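Rna-directed RNA polymerase (Infectious pancreatic necrosis virus, PDB 3ZED) probably synthesises viral RNA from an RNA template, occurring both free and covalently attached to the genomic RNA. Local coordinates at residues Gly553-Leu558 with Ser564-Arg569; Asp538-Leu541 with Ser545-Pro548. All coordinates share one frame; numbering follows the deposited sequence.

Interaction 1: residues Gly553-Leu558 with Ser564-Arg569; sequences GKAVEL and SAIYSR
The flat groups that meet here are peptide units of Val-556 and Ala-565. Val-556 N approaches Ala-565 O at 2.8 Å within the carbonyl plane, while Ala-565 N reaches Val-556 O at 2.9 Å, tilted 22° from the plane of that carbonyl. Both bonds are nearly straight, so the two residues form an antiparallel hydrogen-bonded pair. Beside the first bond, Ala-555 CA sends a CA-H...O contact of 3.4 Å to the same Ala-565 O. On one face of the sheet Val-556 CB and Ala-565 CB lie 4.2 Å apart, next to helices 524-533 and 364-377. On the other, Ile-566 reaches out over the residues leading into the first strand: its CD1 packs on Ala-555 CB and ends against Gly-553 O at 3.3 Å. Ser-564 has OG anti to its carbonyl carbon (chi1 -63°), which brings it beside Glu-557 CA; a water donates to both Ser-564 OG and Glu-557 OE1, and the hydroxyl also bonds to Glu-579. A second water bridges the segments ahead of the first strand, donating to Lys-554 O at 2.6 Å and accepting from Tyr-567 N. This is a beta hairpin of strands 556-560 and 563-568, extended by strand 573-578 into a three-stranded antiparallel sheet, in a position consistent with the motif E hairpin between palm and thumb of related polymerases.

Interaction 2: residues Asp538-Leu541 with Ser545-Pro548; sequences DGYL and SDLP
Gly-539 and Leu-547 bring their backbones together where the two loop segments run at 87° to each other, and Tyr-540 N donates to Leu-547 O at 2.8 Å with an N-H...O angle of 155°. The second segment makes an inverse gamma turn centred on Asp-546, in which a weak bond joins Leu-547 N to Ser-545 O. That turn lies under the ring of Tyr-540. Leu-547 N sits 3.8 Å from the ring plane, over its centre, and Asp-546 C covers the same face nearer the rim, so this face of the ring rests on peptide backbone. With CG anti to the carbonyl carbon (chi1 -73°), the ring is carried over the turn, its CE1 close to Asp-546 CA (3.5 Å) and its CE2 4.4 Å from Pro-548 CD. Its OH continues past the turn to Glu-628, with a weak bond from Arg-617, and Asn-677 holds the turn itself by donating its backbone N to Asp-546 OD1. Gly-539, with its positive phi of 91°, brings its CA within 3.0 Å of Leu-547 O. Ser-545 OG presses on the same CA, and the carboxylate of Asp-543 accepts from both Gly-539 N and Ser-545 OG, linking the two segments from within the intervening residues. At the Asp-538 end, Asp-538 OD2 receives Ile-550 N as well as a water, and this water donates 2.7 Å to Asp-538 OD2 and 2.6 Å to Pro-548 O.

In the fold
Leaving helix 524-533, the chain first meets interaction 2, which closes a short loop with three residues between its segments. After a few more residues, interaction 1 opens at Gly-553 and closes the hairpin of strands 556-560 and 563-568. The two contacts therefore follow in series, neither enclosing nor crossing the other, with centres about 15 Å apart. They meet where the second hairpin strand ends: Ser-568 OG is probably hydrogen-bonded to Leu-541 O. Ala-535 and Thr-534, just after the helix, bond to Arg-569 and Lys-554. Interaction 2 folds the connecting loop on itself, against helices 625-645 and 677-683; interaction 1 pairs the hairpin strands, which pack on helices 364-377 and 524-533.

Interaction 1: residues Gly553-Leu558 with Ser564-Arg569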
loop_
_atom_site.group_PDB
_atom_site.type_symbol
_atom_site.label_atom_id
_atom_site.label_comp_id
_atom_site.label_asym_id
_atom_site.label_seq_id
_atom_site.Cartn_x
_atom_site.Cartn_y
_atom_site.Cartn_z
ATOM N N GLY B 553 13.319 -13.612 27.382
ATOM C CA GLY B 553 14.190 -12.461 27.539
ATOM C C GLY B 553 13.461 -11.179 27.180
ATOM O O GLY B 553 12.375 -11.215 26.579
ATOM N N LYS B 554 14.056 -10.037 27.566
ATOM C CA LYS B 554 13.539 -8.706 27.255
ATOM C C LYS B 554 13.508 -8.480 25.724
ATOM O O LYS B 554 14.508 -8.717 25.059
ATOM C CB LYS B 554 14.456 -7.657 27.926
ATOM C CG LYS B 554 14.078 -6.194 27.701
ATOM C CD LYS B 554 12.882 -5.773 28.542
ATOM C CE LYS B 554 12.591 -4.294 28.420
ATOM N NZ LYS B 554 11.163 -4.017 28.734
ATOM N N ALA B 555 12.371 -8.048 25.178
ATOM C CA ALA B 555 12.276 -7.698 23.764
ATOM C C ALA B 555 12.627 -6.236 23.559
ATOM O O ALA B 555 12.335 -5.401 24.435
ATOM C CB ALA B 555 10.870 -7.966 23.227
ATOM N N VAL B 556 13.259 -5.923 22.403
ATOM C CA VAL B 556 13.506 -4.550 21.964
ATOM C C VAL B 556 12.244 -4.244 21.153
ATOM O O VAL B 556 12.096 -4.750 20.041
ATOM C CB VAL B 556 14.841 -4.340 21.196
ATOM C CG1 VAL B 556 15.081 -2.850 20.930
ATOM C CG2 VAL B 556 16.018 -4.923 21.965
ATOM N N GLU B 557 11.274 -3.545 21.768
ATOM C CA GLU B 557 9.945 -3.327 21.184
ATOM C C GLU B 557 9.922 -2.163 20.189
ATOM O O GLU B 557 9.250 -1.163 20.386
ATOM C CB GLU B 557 8.890 -3.158 22.288
ATOM C CG GLU B 557 8.805 -4.358 23.217
ATOM C CD GLU B 557 7.510 -4.388 24.004
ATOM O OE1 GLU B 557 6.500 -4.910 23.476
ATOM O OE2 GLU B 557 7.491 -3.821 25.119
ATOM N N LEU B 558 10.647 -2.344 19.074
ATOM C CA LEU B 558 10.790 -1.345 18.036
ATOM C C LEU B 558 9.486 -1.063 17.323
ATOM O O LEU B 558 9.299 0.055 16.835
ATOM C CB LEU B 558 11.817 -1.815 16.998
ATOM C CG LEU B 558 13.246 -2.080 17.440
ATOM C CD1 LEU B 558 14.045 -2.665 16.282
ATOM C CD2 LEU B 558 13.908 -0.795 17.997
ATOM N N SER B 564 9.091 -6.779 16.822
ATOM C CA SER B 564 10.008 -6.565 17.949
ATOM C C SER B 564 11.233 -7.435 17.719
ATOM O O SER B 564 11.183 -8.368 16.896
ATOM C CB SER B 564 9.356 -6.928 19.283
ATOM O OG SER B 564 8.245 -6.108 19.570
ATOM N N ALA B 565 12.324 -7.148 18.434
ATOM C CA ALA B 565 13.572 -7.907 18.304
ATOM C C ALA B 565 13.869 -8.637 19.613
ATOM O O ALA B 565 13.756 -8.060 20.699
ATOM C CB ALA B 565 14.713 -6.970 17.949
ATOM N N ILE B 566 14.237 -9.901 19.501
ATOM C CA ILE B 566 14.575 -10.745 20.635
ATOM C C ILE B 566 15.984 -11.273 20.328
ATOM O O ILE B 566 16.282 -11.520 19.166
ATOM C CB ILE B 566 13.444 -11.825 20.768
ATOM C CG1 ILE B 566 12.336 -11.397 21.763
ATOM C CG2 ILE B 566 13.882 -13.283 20.922
ATOM C CD1 ILE B 566 12.707 -11.340 23.264
ATOM N N TYR B 567 16.858 -11.374 21.333
ATOM C CA TYR B 567 18.213 -11.884 21.106
ATOM C C TYR B 567 18.233 -13.410 21.245
ATOM O O TYR B 567 17.686 -13.941 22.208
ATOM C CB TYR B 567 19.221 -11.244 22.072
ATOM C CG TYR B 567 20.649 -11.587 21.732
ATOM C CD1 TYR B 567 21.324 -10.915 20.712
ATOM C CD2 TYR B 567 21.321 -12.609 22.399
ATOM C CE1 TYR B 567 22.642 -11.231 20.387
ATOM C CE2 TYR B 567 22.641 -12.939 22.076
ATOM C CZ TYR B 567 23.288 -12.263 21.051
ATOM O OH TYR B 567 24.584 -12.572 20.709
ATOM N N SER B 568 18.842 -14.096 20.274
ATOM C CA SER B 568 19.022 -15.554 20.209
ATOM C C SER B 568 20.459 -15.932 20.575
ATOM O O SER B 568 21.395 -15.486 19.915
ATOM C CB SER B 568 18.692 -16.070 18.804
ATOM O OG SER B 568 19.166 -17.392 18.591
ATOM N N ARG B 569 20.635 -16.757 21.621
ATOM C CA ARG B 569 21.966 -17.245 22.032
ATOM C C ARG B 569 22.524 -18.263 21.028
ATOM O O ARG B 569 23.738 -18.308 20.815
ATOM C CB ARG B 569 21.922 -17.897 23.429
ATOM C CG ARG B 569 21.884 -16.885 24.546
ATOM C CD ARG B 569 21.983 -17.524 25.933
ATOM N NE ARG B 569 21.600 -16.529 26.939
ATOM C CZ ARG B 569 22.434 -15.654 27.490
ATOM N NH1 ARG B 569 23.738 -15.699 27.213
ATOM N NH2 ARG B 569 21.976 -14.738 28.336
HETATM O O HOH W 1 16.130 -10.492 24.155
HETATM O O HOH W 2 6.389 -7.100 21.511
#

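Interaction 2: residues Asp538-Leu541 with Ser545-Pro548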
loop_
_atom_site.group_PDB
_atom_site.type_symbol
_atom_site.label_atom_id
_atom_site.label_comp_id
_atom_site.label_asym_id
_atom_site.label_seq_id
_atom_site.Cartn_x
_atom_site.Cartn_y
_atom_site.Cartn_z
ATOM N N ASP B 538 17.567 -21.646 27.911
ATOM C CA ASP B 538 16.740 -22.809 27.613
ATOM C C ASP B 538 15.759 -22.576 26.464
ATOM O O ASP B 538 15.155 -21.510 26.343
ATOM C CB ASP B 538 15.942 -23.218 28.880
ATOM C CG ASP B 538 14.976 -22.162 29.383
ATOM O OD1 ASP B 538 15.437 -21.053 29.730
ATOM O OD2 ASP B 538 13.757 -22.439 29.414
ATOM N N GLY B 539 15.558 -23.623 25.674
ATOM C CA GLY B 539 14.554 -23.602 24.627
ATOM C C GLY B 539 14.991 -23.129 23.268
ATOM O O GLY B 539 16.180 -23.113 22.948
ATOM N N TYR B 540 13.986 -22.808 22.456
ATOM C CA TYR B 540 14.074 -22.376 21.068
ATOM C C TYR B 540 15.083 -21.254 20.889
ATOM O O TYR B 540 15.039 -20.240 21.617
ATOM C CB TYR B 540 12.702 -21.863 20.588
ATOM C CG TYR B 540 11.610 -22.881 20.334
ATOM C CD1 TYR B 540 11.801 -23.934 19.442
ATOM C CD2 TYR B 540 10.324 -22.689 20.839
ATOM C CE1 TYR B 540 10.756 -24.807 19.111
ATOM C CE2 TYR B 540 9.273 -23.545 20.509
ATOM C CZ TYR B 540 9.492 -24.598 19.641
ATOM O OH TYR B 540 8.453 -25.440 19.351
ATOM N N LEU B 541 16.005 -21.454 19.939
ATOM C CA LEU B 541 17.030 -20.490 19.528
ATOM C C LEU B 541 17.943 -20.101 20.695
ATOM O O LEU B 541 18.598 -19.061 20.636
ATOM C CB LEU B 541 16.366 -19.225 18.879
ATOM C CG LEU B 541 15.522 -19.486 17.609
ATOM C CD1 LEU B 541 14.859 -18.232 17.105
ATOM C CD2 LEU B 541 16.374 -20.111 16.479
ATOM N N SER B 545 16.493 -26.711 22.071
ATOM C CA SER B 545 15.452 -27.699 22.341
ATOM C C SER B 545 14.129 -27.151 21.756
ATOM O O SER B 545 14.017 -25.950 21.551
ATOM C CB SER B 545 15.350 -28.004 23.836
ATOM O OG SER B 545 14.981 -26.866 24.591
ATOM N N ASP B 546 13.158 -28.028 21.437
ATOM C CA ASP B 546 11.875 -27.660 20.828
ATOM C C ASP B 546 10.857 -27.185 21.867
ATOM O O ASP B 546 9.696 -27.608 21.851
ATOM C CB ASP B 546 11.307 -28.837 20.023
ATOM C CG ASP B 546 12.142 -29.219 18.824
ATOM O OD1 ASP B 546 12.854 -28.349 18.299
ATOM O OD2 ASP B 546 12.076 -30.395 18.405
ATOM N N LEU B 547 11.276 -26.257 22.730
ATOM C CA LEU B 547 10.445 -25.776 23.822
ATOM C C LEU B 547 10.552 -24.290 23.980
ATOM O O LEU B 547 11.633 -23.734 23.761
ATOM C CB LEU B 547 10.854 -26.464 25.155
ATOM C CG LEU B 547 10.551 -27.961 25.263
ATOM C CD1 LEU B 547 11.449 -28.643 26.257
ATOM C CD2 LEU B 547 9.069 -28.217 25.497
ATOM N N PRO B 548 9.453 -23.611 24.395
ATOM C CA PRO B 548 9.560 -22.170 24.636
ATOM C C PRO B 548 10.417 -21.920 25.881
ATOM O O PRO B 548 10.522 -22.824 26.704
ATOM C CB PRO B 548 8.100 -21.750 24.866
ATOM C CG PRO B 548 7.456 -22.993 25.469
ATOM C CD PRO B 548 8.096 -24.119 24.722
HETATM O O HOH W 3 12.442 -24.184 27.814
#